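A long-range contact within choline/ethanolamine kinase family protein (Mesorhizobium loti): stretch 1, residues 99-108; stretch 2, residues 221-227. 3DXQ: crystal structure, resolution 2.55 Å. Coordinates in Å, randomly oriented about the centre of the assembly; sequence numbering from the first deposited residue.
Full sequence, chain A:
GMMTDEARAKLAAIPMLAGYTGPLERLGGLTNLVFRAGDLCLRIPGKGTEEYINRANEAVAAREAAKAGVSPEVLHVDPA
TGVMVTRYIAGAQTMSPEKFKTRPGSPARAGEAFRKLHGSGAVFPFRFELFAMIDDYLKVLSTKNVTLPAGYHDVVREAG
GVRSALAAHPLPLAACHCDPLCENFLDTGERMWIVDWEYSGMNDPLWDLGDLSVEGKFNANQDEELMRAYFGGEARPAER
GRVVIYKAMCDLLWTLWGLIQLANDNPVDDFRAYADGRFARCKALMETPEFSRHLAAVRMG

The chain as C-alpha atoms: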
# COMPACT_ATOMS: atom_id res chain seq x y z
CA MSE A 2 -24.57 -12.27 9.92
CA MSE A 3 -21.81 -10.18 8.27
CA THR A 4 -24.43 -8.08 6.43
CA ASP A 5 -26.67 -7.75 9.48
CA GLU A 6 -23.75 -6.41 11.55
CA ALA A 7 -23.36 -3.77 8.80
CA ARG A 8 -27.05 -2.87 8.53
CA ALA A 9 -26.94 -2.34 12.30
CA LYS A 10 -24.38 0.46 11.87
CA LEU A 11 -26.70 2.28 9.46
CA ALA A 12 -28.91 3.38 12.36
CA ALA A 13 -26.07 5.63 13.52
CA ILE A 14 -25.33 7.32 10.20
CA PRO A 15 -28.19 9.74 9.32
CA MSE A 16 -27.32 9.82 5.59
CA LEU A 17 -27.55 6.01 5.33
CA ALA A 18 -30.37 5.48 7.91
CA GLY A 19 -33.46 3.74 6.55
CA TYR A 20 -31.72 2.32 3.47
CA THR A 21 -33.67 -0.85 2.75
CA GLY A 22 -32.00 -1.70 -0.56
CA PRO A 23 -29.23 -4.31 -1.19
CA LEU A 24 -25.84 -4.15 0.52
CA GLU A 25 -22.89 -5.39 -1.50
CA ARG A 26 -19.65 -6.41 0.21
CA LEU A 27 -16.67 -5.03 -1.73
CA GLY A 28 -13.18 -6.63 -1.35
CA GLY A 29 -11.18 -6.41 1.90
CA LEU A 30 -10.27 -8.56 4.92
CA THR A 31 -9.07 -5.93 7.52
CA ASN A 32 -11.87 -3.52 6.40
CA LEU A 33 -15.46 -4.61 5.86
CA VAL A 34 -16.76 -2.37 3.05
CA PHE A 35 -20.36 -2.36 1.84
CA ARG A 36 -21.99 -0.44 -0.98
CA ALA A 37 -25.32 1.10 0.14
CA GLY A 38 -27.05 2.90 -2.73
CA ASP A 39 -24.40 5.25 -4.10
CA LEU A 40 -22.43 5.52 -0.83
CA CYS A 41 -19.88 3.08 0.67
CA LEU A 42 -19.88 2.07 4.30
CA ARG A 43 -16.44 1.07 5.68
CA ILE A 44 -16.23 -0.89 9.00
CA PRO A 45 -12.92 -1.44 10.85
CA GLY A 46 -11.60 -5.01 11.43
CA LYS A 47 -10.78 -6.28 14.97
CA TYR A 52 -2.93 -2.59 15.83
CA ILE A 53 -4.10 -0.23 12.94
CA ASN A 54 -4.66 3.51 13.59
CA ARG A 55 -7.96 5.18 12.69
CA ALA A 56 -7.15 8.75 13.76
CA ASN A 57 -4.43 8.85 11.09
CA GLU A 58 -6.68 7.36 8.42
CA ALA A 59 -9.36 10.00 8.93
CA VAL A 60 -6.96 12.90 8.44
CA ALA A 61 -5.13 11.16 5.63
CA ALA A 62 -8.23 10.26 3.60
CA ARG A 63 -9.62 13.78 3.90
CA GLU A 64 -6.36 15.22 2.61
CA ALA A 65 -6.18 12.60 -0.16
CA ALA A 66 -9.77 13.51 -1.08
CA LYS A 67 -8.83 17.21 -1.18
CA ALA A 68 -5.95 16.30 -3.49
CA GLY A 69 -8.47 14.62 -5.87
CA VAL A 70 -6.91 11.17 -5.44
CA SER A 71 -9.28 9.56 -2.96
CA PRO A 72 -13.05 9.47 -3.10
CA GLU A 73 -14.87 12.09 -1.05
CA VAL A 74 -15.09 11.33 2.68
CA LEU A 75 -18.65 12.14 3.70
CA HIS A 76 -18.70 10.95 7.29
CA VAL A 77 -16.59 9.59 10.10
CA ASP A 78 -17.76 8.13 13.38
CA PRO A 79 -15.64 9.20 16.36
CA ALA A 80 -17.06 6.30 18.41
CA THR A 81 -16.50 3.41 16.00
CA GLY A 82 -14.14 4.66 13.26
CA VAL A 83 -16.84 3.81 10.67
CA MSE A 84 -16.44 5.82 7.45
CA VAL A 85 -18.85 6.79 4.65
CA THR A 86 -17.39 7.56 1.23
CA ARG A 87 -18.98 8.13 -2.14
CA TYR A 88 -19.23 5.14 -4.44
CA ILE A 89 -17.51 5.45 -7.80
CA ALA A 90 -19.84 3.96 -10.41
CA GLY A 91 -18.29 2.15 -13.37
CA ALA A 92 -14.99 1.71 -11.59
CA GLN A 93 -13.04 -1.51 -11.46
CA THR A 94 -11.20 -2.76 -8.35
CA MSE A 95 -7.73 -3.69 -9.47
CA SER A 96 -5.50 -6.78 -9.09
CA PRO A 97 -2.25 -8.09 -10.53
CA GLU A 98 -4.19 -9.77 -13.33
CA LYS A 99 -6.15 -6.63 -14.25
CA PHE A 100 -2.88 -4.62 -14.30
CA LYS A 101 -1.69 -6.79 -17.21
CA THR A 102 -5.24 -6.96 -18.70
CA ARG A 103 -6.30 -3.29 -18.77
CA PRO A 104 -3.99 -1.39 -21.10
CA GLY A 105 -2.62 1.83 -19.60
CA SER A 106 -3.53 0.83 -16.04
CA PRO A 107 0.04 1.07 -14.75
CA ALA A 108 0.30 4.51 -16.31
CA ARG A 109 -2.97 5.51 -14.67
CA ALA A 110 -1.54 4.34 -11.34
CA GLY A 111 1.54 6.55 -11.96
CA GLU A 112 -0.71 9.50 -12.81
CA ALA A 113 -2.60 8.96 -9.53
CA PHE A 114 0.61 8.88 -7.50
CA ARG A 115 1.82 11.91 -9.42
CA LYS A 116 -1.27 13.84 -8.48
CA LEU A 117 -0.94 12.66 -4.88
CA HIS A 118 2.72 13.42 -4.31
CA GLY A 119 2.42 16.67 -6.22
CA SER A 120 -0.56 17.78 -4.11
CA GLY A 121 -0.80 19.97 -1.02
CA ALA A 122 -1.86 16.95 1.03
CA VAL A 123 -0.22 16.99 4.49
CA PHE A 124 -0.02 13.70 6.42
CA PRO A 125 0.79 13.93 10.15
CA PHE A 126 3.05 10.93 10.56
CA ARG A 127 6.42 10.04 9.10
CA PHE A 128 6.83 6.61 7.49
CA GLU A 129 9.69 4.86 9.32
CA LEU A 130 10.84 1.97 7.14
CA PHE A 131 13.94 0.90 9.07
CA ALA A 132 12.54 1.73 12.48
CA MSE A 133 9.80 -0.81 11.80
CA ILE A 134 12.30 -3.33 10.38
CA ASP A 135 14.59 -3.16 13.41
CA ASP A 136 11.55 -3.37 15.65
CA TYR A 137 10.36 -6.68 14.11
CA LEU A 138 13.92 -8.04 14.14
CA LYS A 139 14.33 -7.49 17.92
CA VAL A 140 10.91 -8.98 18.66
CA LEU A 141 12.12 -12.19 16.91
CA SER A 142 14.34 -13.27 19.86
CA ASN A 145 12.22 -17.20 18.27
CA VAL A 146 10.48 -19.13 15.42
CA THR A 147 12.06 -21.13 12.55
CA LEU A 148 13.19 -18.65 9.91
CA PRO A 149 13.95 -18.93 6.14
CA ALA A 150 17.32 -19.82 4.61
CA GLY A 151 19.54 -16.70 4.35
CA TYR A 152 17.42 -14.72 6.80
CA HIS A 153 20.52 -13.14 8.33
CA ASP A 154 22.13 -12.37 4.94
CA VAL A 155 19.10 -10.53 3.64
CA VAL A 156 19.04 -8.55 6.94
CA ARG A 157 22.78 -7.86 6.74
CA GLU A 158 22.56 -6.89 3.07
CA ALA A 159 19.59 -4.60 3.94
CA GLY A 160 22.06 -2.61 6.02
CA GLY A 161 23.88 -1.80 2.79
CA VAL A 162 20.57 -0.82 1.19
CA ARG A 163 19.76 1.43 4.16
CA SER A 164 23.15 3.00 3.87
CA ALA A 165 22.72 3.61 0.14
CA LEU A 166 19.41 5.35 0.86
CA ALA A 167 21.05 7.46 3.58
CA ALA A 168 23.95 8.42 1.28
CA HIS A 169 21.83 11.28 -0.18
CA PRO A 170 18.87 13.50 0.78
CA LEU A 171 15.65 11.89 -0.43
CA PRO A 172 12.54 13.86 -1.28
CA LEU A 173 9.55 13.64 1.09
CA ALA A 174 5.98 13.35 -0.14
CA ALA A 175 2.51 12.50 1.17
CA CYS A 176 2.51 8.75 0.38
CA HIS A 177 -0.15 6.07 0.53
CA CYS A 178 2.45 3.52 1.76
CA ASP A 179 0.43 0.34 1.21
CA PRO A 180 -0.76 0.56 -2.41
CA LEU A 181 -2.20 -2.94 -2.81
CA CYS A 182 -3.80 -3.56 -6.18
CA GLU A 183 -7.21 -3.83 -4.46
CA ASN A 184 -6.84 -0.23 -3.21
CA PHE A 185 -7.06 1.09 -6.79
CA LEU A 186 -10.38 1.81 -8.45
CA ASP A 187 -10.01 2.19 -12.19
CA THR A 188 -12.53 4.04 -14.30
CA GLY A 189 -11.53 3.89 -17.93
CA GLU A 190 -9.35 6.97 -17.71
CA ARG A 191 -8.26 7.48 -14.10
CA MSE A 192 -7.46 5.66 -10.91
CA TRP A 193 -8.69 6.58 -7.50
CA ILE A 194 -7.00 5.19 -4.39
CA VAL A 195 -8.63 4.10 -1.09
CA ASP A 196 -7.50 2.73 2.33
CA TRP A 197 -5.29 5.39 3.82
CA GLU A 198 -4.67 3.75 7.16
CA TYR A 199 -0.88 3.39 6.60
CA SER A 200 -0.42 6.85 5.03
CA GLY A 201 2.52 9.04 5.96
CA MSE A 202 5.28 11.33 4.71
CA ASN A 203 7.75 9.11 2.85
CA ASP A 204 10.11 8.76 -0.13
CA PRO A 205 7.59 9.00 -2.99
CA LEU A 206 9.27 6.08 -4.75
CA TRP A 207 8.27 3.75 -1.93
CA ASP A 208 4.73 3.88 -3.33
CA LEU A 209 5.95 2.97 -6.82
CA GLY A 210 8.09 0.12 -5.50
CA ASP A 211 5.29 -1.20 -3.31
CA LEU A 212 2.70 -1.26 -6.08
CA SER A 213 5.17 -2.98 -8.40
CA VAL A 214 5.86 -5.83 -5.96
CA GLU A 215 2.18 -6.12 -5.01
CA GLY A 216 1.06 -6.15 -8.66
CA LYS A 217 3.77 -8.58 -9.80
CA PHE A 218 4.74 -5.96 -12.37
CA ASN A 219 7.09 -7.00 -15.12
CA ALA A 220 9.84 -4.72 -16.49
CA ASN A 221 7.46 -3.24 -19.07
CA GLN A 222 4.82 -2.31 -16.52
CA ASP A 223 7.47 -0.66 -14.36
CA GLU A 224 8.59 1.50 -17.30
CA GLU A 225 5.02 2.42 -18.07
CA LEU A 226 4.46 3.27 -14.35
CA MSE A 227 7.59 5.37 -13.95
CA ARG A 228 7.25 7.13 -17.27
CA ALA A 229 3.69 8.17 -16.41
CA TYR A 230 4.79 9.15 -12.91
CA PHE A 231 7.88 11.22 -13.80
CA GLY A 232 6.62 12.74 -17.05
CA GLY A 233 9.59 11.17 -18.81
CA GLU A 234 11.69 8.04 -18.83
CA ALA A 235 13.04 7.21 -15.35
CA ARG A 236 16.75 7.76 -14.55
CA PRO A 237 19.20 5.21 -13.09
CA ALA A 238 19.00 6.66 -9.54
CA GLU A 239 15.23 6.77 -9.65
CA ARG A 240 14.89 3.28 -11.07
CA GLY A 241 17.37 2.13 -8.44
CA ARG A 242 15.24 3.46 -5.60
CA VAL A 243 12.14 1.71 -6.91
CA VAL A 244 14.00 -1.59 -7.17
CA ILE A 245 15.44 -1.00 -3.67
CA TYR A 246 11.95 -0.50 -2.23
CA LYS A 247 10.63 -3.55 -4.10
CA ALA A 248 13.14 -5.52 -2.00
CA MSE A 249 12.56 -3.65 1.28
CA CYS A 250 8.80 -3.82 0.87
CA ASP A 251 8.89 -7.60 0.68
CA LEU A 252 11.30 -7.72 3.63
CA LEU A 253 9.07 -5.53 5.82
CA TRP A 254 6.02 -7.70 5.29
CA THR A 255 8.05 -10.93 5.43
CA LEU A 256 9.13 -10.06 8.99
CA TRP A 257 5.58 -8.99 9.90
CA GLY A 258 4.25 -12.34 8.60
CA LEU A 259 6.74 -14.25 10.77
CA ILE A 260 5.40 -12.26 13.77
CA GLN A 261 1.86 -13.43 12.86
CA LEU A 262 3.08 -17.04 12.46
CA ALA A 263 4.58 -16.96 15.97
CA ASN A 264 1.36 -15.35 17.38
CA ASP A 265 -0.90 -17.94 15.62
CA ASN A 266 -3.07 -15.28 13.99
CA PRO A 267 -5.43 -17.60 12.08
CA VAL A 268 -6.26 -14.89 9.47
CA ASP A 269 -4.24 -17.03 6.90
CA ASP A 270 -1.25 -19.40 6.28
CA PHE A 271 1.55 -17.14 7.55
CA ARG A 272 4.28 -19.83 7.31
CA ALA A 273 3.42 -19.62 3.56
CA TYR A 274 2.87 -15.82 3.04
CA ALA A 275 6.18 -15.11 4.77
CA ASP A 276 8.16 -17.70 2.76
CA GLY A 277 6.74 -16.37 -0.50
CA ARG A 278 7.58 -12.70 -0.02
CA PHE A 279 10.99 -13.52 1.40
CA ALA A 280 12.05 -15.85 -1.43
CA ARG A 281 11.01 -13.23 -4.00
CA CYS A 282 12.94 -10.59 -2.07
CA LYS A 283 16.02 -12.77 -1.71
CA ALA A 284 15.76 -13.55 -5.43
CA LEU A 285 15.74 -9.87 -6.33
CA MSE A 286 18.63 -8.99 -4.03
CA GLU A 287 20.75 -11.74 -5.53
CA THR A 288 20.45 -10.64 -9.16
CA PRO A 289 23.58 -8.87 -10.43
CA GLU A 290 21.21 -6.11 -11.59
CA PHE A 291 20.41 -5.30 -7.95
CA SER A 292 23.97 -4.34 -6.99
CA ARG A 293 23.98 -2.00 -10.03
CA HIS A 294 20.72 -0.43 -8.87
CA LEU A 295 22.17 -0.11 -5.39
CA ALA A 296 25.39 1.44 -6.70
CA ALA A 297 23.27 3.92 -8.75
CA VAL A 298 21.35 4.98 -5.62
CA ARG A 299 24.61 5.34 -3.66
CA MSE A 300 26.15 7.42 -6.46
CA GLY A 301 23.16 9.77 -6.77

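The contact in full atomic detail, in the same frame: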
# COMPACT_ATOMS: atom_id res chain seq x y z
N LYS A 99 -5.58 -7.77 -13.52
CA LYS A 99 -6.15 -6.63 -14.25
C LYS A 99 -5.10 -5.59 -14.66
O LYS A 99 -5.33 -4.84 -15.61
CB LYS A 99 -7.26 -5.96 -13.44
CG LYS A 99 -8.51 -6.83 -13.25
CD LYS A 99 -9.28 -6.36 -12.00
CE LYS A 99 -10.55 -7.14 -11.75
NZ LYS A 99 -11.61 -6.67 -12.66
N PHE A 100 -3.97 -5.54 -13.95
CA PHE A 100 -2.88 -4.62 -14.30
C PHE A 100 -2.14 -5.02 -15.57
O PHE A 100 -1.52 -4.19 -16.20
CB PHE A 100 -1.90 -4.40 -13.13
CG PHE A 100 -2.24 -3.19 -12.27
CD1 PHE A 100 -2.16 -1.90 -12.79
CD2 PHE A 100 -2.62 -3.34 -10.95
CE1 PHE A 100 -2.47 -0.79 -12.01
CE2 PHE A 100 -2.92 -2.25 -10.17
CZ PHE A 100 -2.84 -0.96 -10.70
N LYS A 101 -2.20 -6.30 -15.92
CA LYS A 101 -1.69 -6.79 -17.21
C LYS A 101 -2.82 -6.66 -18.25
O LYS A 101 -2.59 -6.32 -19.40
CB LYS A 101 -1.29 -8.28 -17.12
CG LYS A 101 -0.37 -8.71 -15.98
CD LYS A 101 1.12 -8.69 -16.35
CE LYS A 101 1.95 -9.64 -15.44
NZ LYS A 101 1.70 -9.46 -13.99
N THR A 102 -4.05 -6.94 -17.83
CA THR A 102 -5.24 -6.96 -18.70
C THR A 102 -5.75 -5.60 -19.22
O THR A 102 -6.20 -5.51 -20.35
CB THR A 102 -6.43 -7.64 -17.94
OG1 THR A 102 -6.36 -9.05 -18.15
CG2 THR A 102 -7.83 -7.12 -18.41
N ARG A 103 -5.70 -4.57 -18.39
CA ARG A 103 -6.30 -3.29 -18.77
C ARG A 103 -5.20 -2.36 -19.26
O ARG A 103 -4.42 -1.85 -18.47
CB ARG A 103 -7.08 -2.69 -17.58
CG ARG A 103 -8.15 -3.66 -17.03
CD ARG A 103 -8.75 -3.23 -15.70
NE ARG A 103 -9.44 -1.94 -15.78
CZ ARG A 103 -10.64 -1.76 -16.32
NH1 ARG A 103 -11.32 -2.79 -16.82
NH2 ARG A 103 -11.18 -0.55 -16.36
N PRO A 104 -5.12 -2.16 -20.59
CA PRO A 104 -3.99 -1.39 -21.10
C PRO A 104 -3.97 0.02 -20.57
O PRO A 104 -5.01 0.67 -20.51
CB PRO A 104 -4.21 -1.40 -22.61
CG PRO A 104 -5.63 -1.73 -22.79
CD PRO A 104 -6.02 -2.59 -21.66
N GLY A 105 -2.79 0.48 -20.16
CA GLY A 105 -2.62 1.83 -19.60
C GLY A 105 -2.84 1.94 -18.10
O GLY A 105 -2.61 3.00 -17.51
N SER A 106 -3.27 0.84 -17.47
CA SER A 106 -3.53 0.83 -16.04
C SER A 106 -2.27 1.16 -15.20
O SER A 106 -2.35 1.94 -14.25
CB SER A 106 -4.23 -0.48 -15.59
OG SER A 106 -3.62 -1.68 -16.04
N PRO A 107 -1.11 0.61 -15.55
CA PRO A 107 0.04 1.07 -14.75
C PRO A 107 0.25 2.58 -14.88
O PRO A 107 0.53 3.28 -13.89
CB PRO A 107 1.22 0.30 -15.34
CG PRO A 107 0.58 -0.95 -15.96
CD PRO A 107 -0.75 -0.44 -16.51
N ALA A 108 0.07 3.10 -16.09
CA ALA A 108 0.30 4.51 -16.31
C ALA A 108 -0.70 5.30 -15.46
O ALA A 108 -0.35 6.30 -14.83
CB ALA A 108 0.19 4.86 -17.78
N ASN A 221 8.24 -4.13 -18.21
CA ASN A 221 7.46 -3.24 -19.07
C ASN A 221 6.48 -2.38 -18.28
O ASN A 221 6.38 -1.19 -18.52
CB ASN A 221 6.72 -4.06 -20.13
CG ASN A 221 7.65 -4.71 -21.10
OD1 ASN A 221 7.58 -5.91 -21.36
ND2 ASN A 221 8.60 -3.92 -21.60
N GLN A 222 5.78 -3.00 -17.34
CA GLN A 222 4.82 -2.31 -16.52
C GLN A 222 5.50 -1.25 -15.67
O GLN A 222 4.99 -0.12 -15.52
CB GLN A 222 4.06 -3.31 -15.65
CG GLN A 222 3.08 -4.18 -16.42
CD GLN A 222 2.43 -5.23 -15.56
OE1 GLN A 222 3.08 -6.20 -15.14
NE2 GLN A 222 1.14 -5.09 -15.36
N ASP A 223 6.67 -1.61 -15.13
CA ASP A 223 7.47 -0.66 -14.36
C ASP A 223 7.86 0.55 -15.19
O ASP A 223 7.79 1.67 -14.68
CB ASP A 223 8.73 -1.33 -13.80
CG ASP A 223 8.43 -2.22 -12.61
OD1 ASP A 223 7.28 -2.24 -12.13
OD2 ASP A 223 9.37 -2.88 -12.14
N GLU A 224 8.27 0.36 -16.44
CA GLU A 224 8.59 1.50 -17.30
C GLU A 224 7.35 2.35 -17.52
O GLU A 224 7.39 3.55 -17.43
CB GLU A 224 9.13 1.06 -18.67
CG GLU A 224 10.48 0.37 -18.61
CD GLU A 224 11.51 1.17 -17.81
OE1 GLU A 224 11.71 2.38 -18.12
OE2 GLU A 224 12.08 0.59 -16.85
N GLU A 225 6.25 1.70 -17.83
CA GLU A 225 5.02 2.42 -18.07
C GLU A 225 4.61 3.22 -16.82
O GLU A 225 4.18 4.36 -16.95
CB GLU A 225 3.91 1.46 -18.51
CG GLU A 225 2.70 2.18 -19.06
CD GLU A 225 1.49 1.31 -19.13
OE1 GLU A 225 1.59 0.18 -19.64
OE2 GLU A 225 0.43 1.75 -18.66
N LEU A 226 4.78 2.62 -15.64
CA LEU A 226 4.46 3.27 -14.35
C LEU A 226 5.34 4.49 -14.10
O LEU A 226 4.85 5.57 -13.80
CB LEU A 226 4.67 2.27 -13.20
CG LEU A 226 4.55 2.73 -11.74
CD1 LEU A 226 3.08 3.13 -11.36
CD2 LEU A 226 5.11 1.69 -10.78
N MSE A 227 6.64 4.30 -14.22
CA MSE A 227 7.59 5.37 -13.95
C MSE A 227 7.50 6.50 -14.97
O MSE A 227 7.54 7.69 -14.61
CB MSE A 227 9.02 4.81 -13.86
CG MSE A 227 9.20 3.94 -12.63
SE MSE A 227 10.99 3.18 -12.39
CE MSE A 227 11.12 2.24 -14.21

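Stretch 2 is one continuous run of helix, and it meets the end of one helix and the start of the next on stretch 1. The contact is small, 364 Å² summed over both sides, and three residues carry most of it, Gln222 and Glu225 on stretch 2 and Pro107 on stretch 1. The two polar side chains serve backbone groups across the gap.

Asn221 at the start of the stretch stays exposed and out of reach. Gln222 is the first residue to engage. Its CA-to-CB bond points sideways, but the m, t conformation of chi1 and chi2 carries the amide to stretch 1. There Gln222 NE2 donates to the carbonyl O of Phe100 at 2.9 Å, a weak hydrogen bond, since the angle at the hydrogen is only 126°. The amide suits this buried position because it offers a donor to that carbonyl and an acceptor, OE1, which is hydrogen-bonded to a residue flanking the stretches. The aliphatic part of the chain is used as well: CG of Gln222 lies 4.1 Å from CG of Pro107. A methylene of the lysine lies against the amide oxygen, with CD of Lys101 3.4 Å from Gln222 OE1.

Asp223 points away and Glu224 is out of reach, so the next contact comes three residues after Gln222, close to one helical turn. Glu225 points toward stretch 1 and extends with chi1 and chi2 both t. Glu225 OE2 accepts a hydrogen bond from the backbone N of Ala108 at 2.9 Å, with an angle of 142°. This amide lies in the first turn of a helix, where N-H groups lack partners within the helix, so a carboxylate fits well. Glu225 OE2 also sits 3.2 Å from CA of Gly105, 3.3 Å from CD of Pro107 and 3.2 Å from the methyl CB of Ala108.

The approach to that helix is shaped by a type II turn from Arg103 to Ser106, closed by Ser106 N to Arg103 O (3.1 Å) and reinforced by Ser106 OG donating to Arg103 O at 2.6 Å. Gly105, at the N-cap position, has a phi of 88° and psi of -6°, where a CB would jam against the preceding carbonyl; the backbone itself calls for glycine. Pro107 follows, a compact ring pointing toward stretch 2 and tolerated early in a helix, where its missing N-H costs little.

Leu226 completes the contact by resting its CD1 methyl 3.6 Å from the carbonyl O of Pro107. The CA atoms come nearest here (Ala108 CA to Leu226 CA, 4.8 Å).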